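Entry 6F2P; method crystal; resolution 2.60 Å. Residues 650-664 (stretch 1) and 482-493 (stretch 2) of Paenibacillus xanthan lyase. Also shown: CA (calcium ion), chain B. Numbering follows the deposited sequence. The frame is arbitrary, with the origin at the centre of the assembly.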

# COMPACT_ATOMS: atom_id res chain seq x y z
N LYS A 650 12.57 17.28 -6.12
CA LYS A 650 13.60 16.72 -6.99
C LYS A 650 14.95 16.76 -6.28
O LYS A 650 15.35 17.80 -5.76
CB LYS A 650 13.66 17.48 -8.32
CG LYS A 650 14.89 17.15 -9.19
CD LYS A 650 14.68 17.53 -10.65
CE LYS A 650 15.83 17.02 -11.54
NZ LYS A 650 15.55 17.18 -13.01
N GLU A 651 15.64 15.63 -6.24
CA GLU A 651 17.01 15.60 -5.76
C GLU A 651 17.90 15.81 -6.98
O GLU A 651 17.96 14.95 -7.85
CB GLU A 651 17.31 14.26 -5.11
CG GLU A 651 18.33 14.32 -3.97
CD GLU A 651 19.77 14.19 -4.44
OE1 GLU A 651 20.67 14.21 -3.57
OE2 GLU A 651 20.02 14.08 -5.67
N THR A 652 18.57 16.96 -7.04
CA THR A 652 19.26 17.38 -8.26
C THR A 652 20.59 16.68 -8.53
O THR A 652 21.13 16.79 -9.64
CB THR A 652 19.47 18.89 -8.30
OG1 THR A 652 20.29 19.29 -7.19
CG2 THR A 652 18.13 19.62 -8.24
N GLN A 653 21.12 15.98 -7.54
CA GLN A 653 22.32 15.19 -7.75
C GLN A 653 21.94 13.88 -8.42
O GLN A 653 22.56 13.46 -9.39
CB GLN A 653 23.00 14.86 -6.42
CG GLN A 653 23.37 16.07 -5.59
CD GLN A 653 24.78 16.53 -5.85
OE1 GLN A 653 25.65 16.40 -4.98
NE2 GLN A 653 25.03 17.08 -7.04
N LEU A 654 20.90 13.24 -7.89
CA LEU A 654 20.46 11.94 -8.38
C LEU A 654 19.60 12.07 -9.63
O LEU A 654 19.37 11.09 -10.36
CB LEU A 654 19.64 11.24 -7.29
CG LEU A 654 20.34 10.81 -6.01
CD1 LEU A 654 19.33 10.23 -5.04
CD2 LEU A 654 21.40 9.79 -6.34
N ASN A 655 19.12 13.28 -9.88
CA ASN A 655 18.08 13.51 -10.87
C ASN A 655 16.90 12.56 -10.69
O ASN A 655 16.36 12.00 -11.65
CB ASN A 655 18.67 13.45 -12.29
CG ASN A 655 19.69 14.54 -12.52
OD1 ASN A 655 19.39 15.73 -12.35
ND2 ASN A 655 20.91 14.15 -12.88
N VAL A 656 16.51 12.39 -9.42
CA VAL A 656 15.33 11.63 -9.05
C VAL A 656 14.26 12.60 -8.56
O VAL A 656 14.54 13.46 -7.72
CB VAL A 656 15.63 10.63 -7.93
CG1 VAL A 656 14.33 10.07 -7.35
CG2 VAL A 656 16.53 9.52 -8.43
N THR A 657 13.06 12.48 -9.11
CA THR A 657 11.96 13.35 -8.70
C THR A 657 10.84 12.50 -8.13
O THR A 657 10.51 11.45 -8.67
CB THR A 657 11.41 14.16 -9.89
OG1 THR A 657 12.50 14.78 -10.61
CG2 THR A 657 10.44 15.22 -9.41
N GLY A 658 10.26 12.95 -7.02
CA GLY A 658 9.09 12.30 -6.45
C GLY A 658 7.92 13.26 -6.47
O GLY A 658 8.08 14.45 -6.16
N ILE A 659 6.74 12.76 -6.83
CA ILE A 659 5.54 13.59 -6.86
C ILE A 659 4.31 12.88 -6.31
O ILE A 659 4.02 11.75 -6.71
CB ILE A 659 5.18 14.00 -8.28
CG1 ILE A 659 6.39 14.57 -9.03
CG2 ILE A 659 4.00 14.98 -8.26
CD1 ILE A 659 6.12 14.88 -10.49
N ASN A 660 3.59 13.53 -5.40
CA ASN A 660 2.27 13.06 -5.00
C ASN A 660 1.16 13.93 -5.60
O ASN A 660 1.15 15.15 -5.41
CB ASN A 660 2.15 13.00 -3.48
CG ASN A 660 3.02 11.91 -2.85
OD1 ASN A 660 3.32 10.89 -3.49
ND2 ASN A 660 3.42 12.12 -1.60
N PHE A 661 0.24 13.31 -6.33
CA PHE A 661 -0.92 13.98 -6.90
C PHE A 661 -2.17 13.71 -6.06
O PHE A 661 -2.57 12.55 -5.89
CB PHE A 661 -1.17 13.48 -8.32
CG PHE A 661 -0.14 13.92 -9.32
CD1 PHE A 661 -0.23 15.16 -9.93
CD2 PHE A 661 0.91 13.09 -9.68
CE1 PHE A 661 0.71 15.57 -10.87
CE2 PHE A 661 1.85 13.49 -10.61
CZ PHE A 661 1.74 14.73 -11.21
N TRP A 662 -2.80 14.77 -5.58
CA TRP A 662 -3.90 14.65 -4.61
C TRP A 662 -5.31 14.63 -5.20
O TRP A 662 -6.26 14.26 -4.50
CB TRP A 662 -3.80 15.76 -3.56
CG TRP A 662 -2.60 15.63 -2.69
CD1 TRP A 662 -1.50 16.43 -2.68
CD2 TRP A 662 -2.36 14.61 -1.71
NE1 TRP A 662 -0.59 15.99 -1.75
CE2 TRP A 662 -1.10 14.87 -1.14
CE3 TRP A 662 -3.09 13.51 -1.25
CZ2 TRP A 662 -0.55 14.07 -0.14
CZ3 TRP A 662 -2.55 12.72 -0.26
CH2 TRP A 662 -1.29 13.00 0.28
N ASN A 663 -5.46 15.03 -6.45
CA ASN A 663 -6.79 15.18 -7.04
C ASN A 663 -7.03 14.29 -8.26
O ASN A 663 -6.09 13.92 -8.96
CB ASN A 663 -7.05 16.64 -7.41
CG ASN A 663 -6.92 17.57 -6.22
OD1 ASN A 663 -6.16 18.54 -6.27
ND2 ASN A 663 -7.67 17.30 -5.16
N ASP A 664 -8.29 13.96 -8.50
CA ASP A 664 -8.63 13.18 -9.67
C ASP A 664 -8.98 14.09 -10.86
O ASP A 664 -9.98 13.88 -11.55
CB ASP A 664 -9.78 12.21 -9.37
CG ASP A 664 -9.31 10.93 -8.70
OD1 ASP A 664 -8.11 10.59 -8.81
OD2 ASP A 664 -10.15 10.25 -8.07
CA CA B . 21.43 13.66 -1.54
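Stretch 2, residues 482-493: AKKSWFMFDDEI

Stretch 2 lies along stretch 1 as an extended strand, residues 482-488, followed by a loop. Its strand runs nearly antiparallel to strand 656-661, with 164° between their N-to-C directions and a closest approach of 8.1 Å between axes. That spacing is bridged by side chains: Lys-483, Ser-485, Phe-487 and Phe-489 point toward stretch 1, while Lys-484 and Trp-486 point away. The register pairs Lys-483 with Trp-662, Ser-485 with Asn-660, Phe-487 with Gly-658 and Phe-489 with Glu-651.

Phe-489 (chi1 m) has the most surface covered. Glu-651 lies over one face of its ring, with Glu-651 CB 3.7 Å from the Phe-489 ring centroid in a CH-pi contact, and Val-656 meets the ring edge, CG1 to Phe-489 CE1 at 3.7 Å. Leu-654 CD1 packs 4.0 Å from Phe-489 CB.

At the other end, the extended side chain of Lys-483 (m, t, t, t) crosses the face of Trp-662; Lys-483 CG stands 3.6 Å from the centroid of the six-membered ring. Lys-483 NZ donates to the O of water 1 at 3.0 Å, and that water donates to Trp-662 O at 3.2 Å.

Between these aromatic contacts, Asn-660 ND2 donates a hydrogen bond to Ser-485 OG (2.8 Å, 163°). Phe-487 approaches Gly-658 edge-on, CE2 to Gly-658 O at 3.3 Å; a CB on Gly-658 would sit only 3.2 Å from Phe-487 CD2, so the bare glycine leaves room for the ring.

Beyond Phe-489, calcium ties the two stretches together. Glu-651 OE1 binds it at 2.2 Å, Asp-490 OD1 at 2.5 Å, Asp-491 OD1 at 2.4 Å, and Glu-492 through both OE1 and OE2 at 2.5 Å. The ion thus gathers four acidic side chains, while Glu-651 OE2 accepts a hydrogen bond from Leu-654 N at 2.5 Å.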

# COMPACT_ATOMS: atom_id res chain seq x y z
N ALA A 482 -4.86 16.96 6.80
CA ALA A 482 -3.60 17.44 6.25
C ALA A 482 -3.08 16.54 5.14
O ALA A 482 -3.40 15.35 5.08
CB ALA A 482 -2.56 17.55 7.34
N LYS A 483 -2.27 17.12 4.25
CA LYS A 483 -1.56 16.34 3.25
C LYS A 483 -0.06 16.34 3.54
O LYS A 483 0.64 17.36 3.41
CB LYS A 483 -1.87 16.83 1.84
CG LYS A 483 -3.25 16.43 1.38
CD LYS A 483 -3.82 17.36 0.33
CE LYS A 483 -5.21 16.90 -0.09
NZ LYS A 483 -5.78 17.70 -1.19
N LYS A 484 0.42 15.18 3.97
CA LYS A 484 1.80 15.01 4.40
C LYS A 484 2.51 14.08 3.43
O LYS A 484 2.00 13.00 3.10
CB LYS A 484 1.84 14.42 5.82
CG LYS A 484 1.00 15.19 6.81
CD LYS A 484 0.71 14.38 8.08
CE LYS A 484 1.99 14.02 8.84
NZ LYS A 484 2.66 15.20 9.46
N SER A 485 3.68 14.51 2.96
CA SER A 485 4.44 13.72 2.00
C SER A 485 5.87 13.54 2.46
O SER A 485 6.45 14.41 3.11
CB SER A 485 4.41 14.38 0.61
OG SER A 485 3.10 14.37 0.07
N TRP A 486 6.45 12.39 2.14
CA TRP A 486 7.83 12.13 2.49
C TRP A 486 8.62 11.75 1.23
O TRP A 486 8.11 11.04 0.36
CB TRP A 486 7.91 11.05 3.56
CG TRP A 486 7.21 11.41 4.85
CD1 TRP A 486 7.76 12.02 5.95
CD2 TRP A 486 5.83 11.19 5.17
NE1 TRP A 486 6.80 12.19 6.92
CE2 TRP A 486 5.61 11.68 6.47
CE3 TRP A 486 4.76 10.61 4.48
CZ2 TRP A 486 4.36 11.62 7.10
CZ3 TRP A 486 3.51 10.56 5.10
CH2 TRP A 486 3.33 11.06 6.40
N PHE A 487 9.84 12.27 1.12
CA PHE A 487 10.65 12.07 -0.08
C PHE A 487 12.01 11.59 0.36
O PHE A 487 12.79 12.33 0.95
CB PHE A 487 10.76 13.37 -0.88
CG PHE A 487 9.42 13.94 -1.26
CD1 PHE A 487 8.67 14.66 -0.34
CD2 PHE A 487 8.91 13.76 -2.54
CE1 PHE A 487 7.44 15.18 -0.68
CE2 PHE A 487 7.67 14.28 -2.90
CZ PHE A 487 6.94 15.00 -1.96
N MET A 488 12.28 10.32 0.09
CA MET A 488 13.40 9.64 0.72
C MET A 488 14.46 9.29 -0.32
O MET A 488 14.23 8.44 -1.16
CB MET A 488 12.87 8.40 1.43
CG MET A 488 11.92 8.75 2.57
SD MET A 488 10.58 7.59 2.88
CE MET A 488 9.41 8.01 1.60
N PHE A 489 15.61 9.97 -0.25
CA PHE A 489 16.64 9.83 -1.29
C PHE A 489 17.88 9.10 -0.79
O PHE A 489 17.77 8.14 -0.03
CB PHE A 489 16.99 11.19 -1.89
CG PHE A 489 15.81 11.89 -2.53
CD1 PHE A 489 15.19 11.36 -3.65
CD2 PHE A 489 15.32 13.06 -2.00
CE1 PHE A 489 14.11 12.00 -4.25
CE2 PHE A 489 14.23 13.71 -2.57
CZ PHE A 489 13.63 13.18 -3.70
N ASP A 490 19.06 9.54 -1.21
CA ASP A 490 20.27 8.81 -0.82
C ASP A 490 20.75 9.12 0.60
O ASP A 490 21.23 8.22 1.29
CB ASP A 490 21.40 8.99 -1.84
CG ASP A 490 21.72 10.44 -2.11
OD1 ASP A 490 20.82 11.27 -1.91
OD2 ASP A 490 22.85 10.75 -2.53
N ASP A 491 20.63 10.37 1.03
CA ASP A 491 21.12 10.75 2.35
C ASP A 491 20.27 11.85 2.97
O ASP A 491 20.70 12.51 3.90
CB ASP A 491 22.59 11.19 2.29
CG ASP A 491 22.83 12.36 1.33
OD1 ASP A 491 21.87 12.81 0.66
OD2 ASP A 491 23.99 12.79 1.21
N GLU A 492 19.08 12.06 2.43
CA GLU A 492 18.16 13.02 3.01
C GLU A 492 16.73 12.52 2.93
O GLU A 492 16.40 11.70 2.07
CB GLU A 492 18.25 14.38 2.31
CG GLU A 492 17.84 14.37 0.85
CD GLU A 492 19.02 14.14 -0.08
OE1 GLU A 492 19.28 12.96 -0.41
OE2 GLU A 492 19.70 15.12 -0.48
N ILE A 493 15.90 13.01 3.85
CA ILE A 493 14.46 12.83 3.76
C ILE A 493 13.79 14.19 3.74
O ILE A 493 14.00 15.01 4.62
CB ILE A 493 13.90 12.04 4.95
CG1 ILE A 493 14.50 10.63 4.98
CG2 ILE A 493 12.39 11.97 4.86
CD1 ILE A 493 15.38 10.39 6.18
O HOH W 1 -7.91 15.95 -2.28